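Local atomic coordinates of beta-galacturonidase (Eisenbergiella tayi, PDB entry 6NCW), a protein that is a glycoside hydrolase of family 2 that cleaves beta-linked galacturonic acid residues, and may act on beta-glucuronides as well. Residues Asp104-Pro107 and Gly108-Leu112; Glu378-Ser381 and Asp382-Tyr385. All blocks are in the same frame, centred on the assembly; numbering follows the deposited sequence.

Overall arrangement
Contact 1 comes first along the chain, in the N-terminal beta-sandwich, where the link from strand 98-105 to strand 109-117 leaves a four-stranded antiparallel sheet and enters a six-stranded one. Contact 2 follows much later, in the TIM-barrel domain, in the loop between strand 370-374 and helix 384-400. Their centres lie 49 Å apart, and even their nearest atoms are separated by about 33 Å, so neither touches the other and they share no sheet or helix. Contact 1 is a surface turn of the sandwich, far from the galacturonate site. Contact 2 lies near that site, with the S381 side chain about 10 Å from that of N377, a galacturonate-binding residue.

Contact 1: residues Asp104-Pro107 and Gly108-Leu112; sequences DIRP and GIHQL
H110 reaches back across the turn to I105 and R106, and its imidazole lies between the I105 methyl and the R106 chain. From one side the methyl CD1 of I105 sits over a face of the ring, 3.5 Å from its centroid, in a CH-pi contact displaced toward the rim. At the ring edge, R106 O lies between H110 NE2 and H110 CE1, 2.9 Å from each, so the bond that NE2 gives it is poorly aligned and weak. The stronger partners of the ring nitrogens are D84, which meets ND1 through OD1, and the carbonyl of A64, which meets NE2. An acceptor at each nitrogen would favour the protonated, cationic form of the ring.

The R106 side chain leaves with CG between its own N and carbonyl carbon (chi1 66°), then bends at chi2 and runs past the imidazole in the opposite direction. Its CG passes 3.6 Å from H110 CE1, and its guanidinium, turned 32° from the ring plane, has H110 ND1 over one face. NH2 then spans the turn to the backbone, donating to I109 O at 2.8 Å, nearly within the guanidinium plane and fairly straight (153°). Between these residues, G108 adopts positive phi, a conformation suited to glycine because a side chain would press on P107 O.

This turn joins the two sheets of the sandwich. On one side I105 pairs with G66, where it and D104 form a G1 beta bulge; beyond the corner, strand 109-117 runs antiparallel to strands 55-63 and 78-83, with H110 paired to F62 and Q111 to D84, just past the end of 78-83.

Contact 2: residues Glu378-Ser381 and Asp382-Tyr385; sequences ECAS and DTEY
A type I beta turn from A380 to T383 brings the chain out of the loop after barrel strand 370-374 and delivers it to the N-terminus of helix 384-400, with T383 in the N-cap position. The carbonyl of A380 carries the turn, taking two bonds from T383. The shorter comes from the hydroxyl: T383 OG1 donates to A380 O at 2.8 Å, only 18° from the carbonyl plane. The backbone bond that closes the turn, from T383 N to A380 O, is longer at 3.3 Å, and its donor stands well above that plane. With T383 OG1 placed between its own N and carbonyl carbon (chi1 65°), the hydroxyl swings back toward A380 and also passes 3.7 Å from A380 CB.

A380 is itself the centre of an inverse gamma turn, S381 N bonding to C379 O at 2.9 Å, and the two turns overlap, sharing A380 and S381. The carboxylate of D382, its CG likewise between backbone N and carbonyl carbon, comes back toward the A380 backbone: D382 OD1 lies 3.5 Å from A380 C and 4.0 Å from A380 CB, while a long, weak ion pair links the same oxygen to R412. Around the turn, the S381 hydroxyl bonds to OD1 of D416, and M344, from helix 341-344, packs on A380 and on C379.

T383 OG1 works in both directions, giving its proton to A380 O and accepting from G386 N in the first turn of the helix. One hydroxyl thereby ties the turn to the helix start and satisfies a backbone N-H there; held at both ends, its rotation is probably fixed, and with it the position of T383 where the helix begins.

Contact 1: residues Asp104-Pro107 and Gly108-Leu112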
ATOM      1  N   ASP A 104      11.493 -15.396  54.916  1.00 41.59           N
ATOM      2  CA  ASP A 104      12.561 -14.863  55.760  1.00 42.93           C
ATOM      3  C   ASP A 104      13.895 -14.770  55.011  1.00 45.12           C
ATOM      4  O   ASP A 104      14.869 -15.461  55.316  1.00 45.22           O
ATOM      5  CB  ASP A 104      12.667 -15.715  57.029  1.00 47.13           C
ATOM      6  CG  ASP A 104      13.589 -15.110  58.068  1.00 53.18           C
ATOM      7  OD1 ASP A 104      14.657 -15.706  58.319  1.00 47.98           O
ATOM      8  OD2 ASP A 104      13.253 -14.038  58.617  1.00 59.95           O
ATOM      9  N   ILE A 105      13.913 -13.874  54.003  1.00 45.61           N
ATOM     10  CA  ILE A 105      15.126 -13.629  53.226  1.00 41.90           C
ATOM     11  C   ILE A 105      15.949 -12.575  53.950  1.00 38.64           C
ATOM     12  O   ILE A 105      15.409 -11.718  54.655  1.00 39.26           O
ATOM     13  CB  ILE A 105      14.817 -13.190  51.771  1.00 42.75           C
ATOM     14  CG1 ILE A 105      14.387 -11.721  51.713  1.00 35.18           C
ATOM     15  CG2 ILE A 105      13.731 -14.056  51.147  1.00 41.19           C
ATOM     16  CD1 ILE A 105      14.186 -11.221  50.312  1.00 42.50           C
ATOM     17  N   ARG A 106      17.267 -12.626  53.752  1.00 43.83           N
ATOM     18  CA  ARG A 106      18.163 -11.638  54.335  1.00 44.63           C
ATOM     19  C   ARG A 106      17.789 -10.235  53.853  1.00 48.05           C
ATOM     20  O   ARG A 106      17.257 -10.072  52.751  1.00 50.88           O
ATOM     21  CB  ARG A 106      19.610 -11.949  53.956  1.00 47.59           C
ATOM     22  CG  ARG A 106      19.886 -11.796  52.468  1.00 53.76           C
ATOM     23  CD  ARG A 106      21.131 -10.952  52.195  1.00 55.81           C
ATOM     24  NE  ARG A 106      21.200 -10.488  50.805  1.00 59.04           N
ATOM     25  CZ  ARG A 106      21.345 -11.291  49.751  1.00 57.55           C
ATOM     26  NH1 ARG A 106      21.422 -12.611  49.919  1.00 57.48           N
ATOM     27  NH2 ARG A 106      21.403 -10.780  48.527  1.00 53.09           N
ATOM     28  N   PRO A 107      18.034  -9.206  54.661  1.00 50.63           N
ATOM     29  CA  PRO A 107      17.769  -7.838  54.205  1.00 44.83           C
ATOM     30  C   PRO A 107      18.792  -7.416  53.162  1.00 45.49           C
ATOM     31  O   PRO A 107      19.849  -8.029  53.008  1.00 51.39           O
ATOM     32  CB  PRO A 107      17.892  -7.005  55.486  1.00 47.17           C
ATOM     33  CG  PRO A 107      18.865  -7.779  56.316  1.00 49.52           C
ATOM     34  CD  PRO A 107      18.582  -9.232  56.032  1.00 47.84           C
ATOM     35  N   GLY A 108      18.453  -6.364  52.419  1.00 40.73           N
ATOM     36  CA  GLY A 108      19.375  -5.826  51.436  1.00 44.20           C
ATOM     37  C   GLY A 108      18.976  -6.028  49.984  1.00 44.19           C
ATOM     38  O   GLY A 108      17.790  -6.166  49.664  1.00 44.88           O
ATOM     39  N   ILE A 109      19.969  -6.038  49.100  1.00 42.35           N
ATOM     40  CA  ILE A 109      19.744  -6.065  47.661  1.00 43.09           C
ATOM     41  C   ILE A 109      19.772  -7.511  47.185  1.00 44.27           C
ATOM     42  O   ILE A 109      20.709  -8.259  47.494  1.00 42.33           O
ATOM     43  CB  ILE A 109      20.797  -5.220  46.923  1.00 43.15           C
ATOM     44  CG1 ILE A 109      20.347  -3.762  46.778  1.00 40.28           C
ATOM     45  CG2 ILE A 109      21.041  -5.776  45.538  1.00 40.10           C
ATOM     46  CD1 ILE A 109      20.062  -3.047  48.071  1.00 49.16           C
ATOM     47  N   HIS A 110      18.747  -7.907  46.430  1.00 36.87           N
ATOM     48  CA  HIS A 110      18.659  -9.245  45.864  1.00 40.66           C
ATOM     49  C   HIS A 110      18.679  -9.192  44.339  1.00 38.91           C
ATOM     50  O   HIS A 110      18.359  -8.170  43.725  1.00 37.02           O
ATOM     51  CB  HIS A 110      17.396  -9.950  46.355  1.00 35.76           C
ATOM     52  CG  HIS A 110      17.269  -9.957  47.845  1.00 44.31           C
ATOM     53  ND1 HIS A 110      17.911 -10.883  48.639  1.00 44.99           N
ATOM     54  CD2 HIS A 110      16.606  -9.130  48.689  1.00 43.59           C
ATOM     55  CE1 HIS A 110      17.630 -10.642  49.907  1.00 42.57           C
ATOM     56  NE2 HIS A 110      16.845  -9.581  49.965  1.00 43.80           N
ATOM     57  N   GLN A 111      19.064 -10.313  43.732  1.00 33.14           N
ATOM     58  CA  GLN A 111      19.063 -10.464  42.282  1.00 36.94           C
ATOM     59  C   GLN A 111      17.852 -11.292  41.875  1.00 36.28           C
ATOM     60  O   GLN A 111      17.679 -12.417  42.355  1.00 34.35           O
ATOM     61  CB  GLN A 111      20.345 -11.126  41.788  1.00 34.91           C
ATOM     62  CG  GLN A 111      21.542 -10.186  41.741  1.00 43.56           C
ATOM     63  CD  GLN A 111      22.053  -9.849  43.131  1.00 53.90           C
ATOM     64  OE1 GLN A 111      22.073 -10.708  44.030  1.00 53.50           O
ATOM     65  NE2 GLN A 111      22.453  -8.591  43.328  1.00 53.86           N
ATOM     66  N   LEU A 112      17.018 -10.728  41.004  1.00 32.88           N
ATOM     67  CA  LEU A 112      15.886 -11.428  40.406  1.00 27.61           C
ATOM     68  C   LEU A 112      16.218 -11.763  38.960  1.00 29.13           C
ATOM     69  O   LEU A 112      16.641 -10.888  38.192  1.00 27.89           O
ATOM     70  CB  LEU A 112      14.619 -10.576  40.460  1.00 25.35           C
ATOM     71  CG  LEU A 112      13.377 -11.205  39.820  1.00 28.63           C
ATOM     72  CD1 LEU A 112      13.047 -12.556  40.445  1.00 24.94           C
ATOM     73  CD2 LEU A 112      12.195 -10.255  39.949  1.00 25.01           C
TER

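Contact 2: residues Glu378-Ser381 and Asp382-Tyr385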
ATOM      1  N   GLU A 378     -12.837 -24.909  19.627  1.00 18.55           N
ATOM      2  CA  GLU A 378     -12.631 -25.768  18.461  1.00 21.13           C
ATOM      3  C   GLU A 378     -11.762 -26.996  18.764  1.00 23.29           C
ATOM      4  O   GLU A 378     -11.037 -27.487  17.897  1.00 20.36           O
ATOM      5  CB  GLU A 378     -12.036 -24.972  17.294  1.00 23.71           C
ATOM      6  CG  GLU A 378     -12.987 -23.909  16.746  1.00 24.68           C
ATOM      7  CD  GLU A 378     -12.588 -23.416  15.360  1.00 31.67           C
ATOM      8  OE1 GLU A 378     -11.488 -23.790  14.880  1.00 29.44           O
ATOM      9  OE2 GLU A 378     -13.382 -22.651  14.750  1.00 32.20           O
ATOM     10  N   CYS A 379     -11.828 -27.526  19.976  1.00 21.20           N
ATOM     11  CA  CYS A 379     -11.114 -28.765  20.261  1.00 24.52           C
ATOM     12  C   CYS A 379     -11.990 -29.958  19.854  1.00 26.55           C
ATOM     13  O   CYS A 379     -13.029 -29.799  19.199  1.00 25.84           O
ATOM     14  CB  CYS A 379     -10.646 -28.763  21.716  1.00 25.18           C
ATOM     15  SG  CYS A 379      -9.398 -27.447  21.993  1.00 24.34           S
ATOM     16  N   ALA A 380     -11.557 -31.180  20.188  1.00 26.49           N
ATOM     17  CA  ALA A 380     -12.126 -32.383  19.558  1.00 30.11           C
ATOM     18  C   ALA A 380     -13.377 -32.880  20.298  1.00 28.14           C
ATOM     19  O   ALA A 380     -13.424 -33.989  20.838  1.00 30.64           O
ATOM     20  CB  ALA A 380     -11.065 -33.475  19.462  1.00 25.20           C
ATOM     21  N   SER A 381     -14.421 -32.044  20.285  1.00 27.17           N
ATOM     22  CA  SER A 381     -15.679 -32.333  20.970  1.00 25.16           C
ATOM     23  C   SER A 381     -16.545 -33.357  20.242  1.00 29.84           C
ATOM     24  O   SER A 381     -17.642 -33.675  20.725  1.00 26.76           O
ATOM     25  CB  SER A 381     -16.481 -31.048  21.157  1.00 27.75           C
ATOM     26  OG  SER A 381     -16.756 -30.458  19.913  1.00 24.21           O
ATOM     27  N   ASP A 382     -16.090 -33.869  19.101  1.00 26.78           N
ATOM     28  CA  ASP A 382     -16.759 -34.938  18.378  1.00 27.26           C
ATOM     29  C   ASP A 382     -16.196 -36.321  18.699  1.00 30.48           C
ATOM     30  O   ASP A 382     -16.593 -37.297  18.060  1.00 30.30           O
ATOM     31  CB  ASP A 382     -16.652 -34.685  16.873  1.00 28.51           C
ATOM     32  CG  ASP A 382     -15.202 -34.638  16.394  1.00 32.26           C
ATOM     33  OD1 ASP A 382     -14.288 -34.337  17.201  1.00 30.53           O
ATOM     34  OD2 ASP A 382     -14.970 -34.897  15.203  1.00 38.13           O
ATOM     35  N   THR A 383     -15.278 -36.429  19.657  1.00 25.41           N
ATOM     36  CA  THR A 383     -14.630 -37.690  19.977  1.00 28.03           C
ATOM     37  C   THR A 383     -14.903 -38.069  21.428  1.00 27.50           C
ATOM     38  O   THR A 383     -15.138 -37.215  22.281  1.00 24.26           O
ATOM     39  CB  THR A 383     -13.115 -37.613  19.764  1.00 30.20           C
ATOM     40  OG1 THR A 383     -12.560 -36.661  20.694  1.00 25.78           O
ATOM     41  CG2 THR A 383     -12.789 -37.202  18.318  1.00 28.02           C
ATOM     42  N   GLU A 384     -14.835 -39.372  21.709  1.00 27.03           N
ATOM     43  CA  GLU A 384     -15.046 -39.837  23.072  1.00 28.83           C
ATOM     44  C   GLU A 384     -13.976 -39.292  24.020  1.00 27.76           C
ATOM     45  O   GLU A 384     -14.292 -38.831  25.126  1.00 28.22           O
ATOM     46  CB  GLU A 384     -15.080 -41.364  23.108  1.00 31.50           C
ATOM     47  CG  GLU A 384     -14.798 -41.959  24.506  1.00 34.19           C
ATOM     48  CD  GLU A 384     -15.788 -41.474  25.570  1.00 39.96           C
ATOM     49  OE1 GLU A 384     -16.944 -41.161  25.199  1.00 34.49           O
ATOM     50  OE2 GLU A 384     -15.399 -41.398  26.768  1.00 37.33           O
ATOM     51  N   TYR A 385     -12.699 -39.345  23.615  1.00 29.66           N
ATOM     52  CA  TYR A 385     -11.656 -38.845  24.508  1.00 28.01           C
ATOM     53  C   TYR A 385     -11.776 -37.334  24.678  1.00 30.97           C
ATOM     54  O   TYR A 385     -11.586 -36.807  25.786  1.00 29.92           O
ATOM     55  CB  TYR A 385     -10.256 -39.224  24.013  1.00 25.61           C
ATOM     56  CG  TYR A 385      -9.194 -38.525  24.841  1.00 31.20           C
ATOM     57  CD1 TYR A 385      -9.029 -38.834  26.196  1.00 32.25           C
ATOM     58  CD2 TYR A 385      -8.403 -37.509  24.296  1.00 32.14           C
ATOM     59  CE1 TYR A 385      -8.082 -38.170  26.980  1.00 35.89           C
ATOM     60  CE2 TYR A 385      -7.454 -36.839  25.066  1.00 33.08           C
ATOM     61  CZ  TYR A 385      -7.297 -37.176  26.412  1.00 36.54           C
ATOM     62  OH  TYR A 385      -6.365 -36.524  27.185  1.00 30.96           O
TER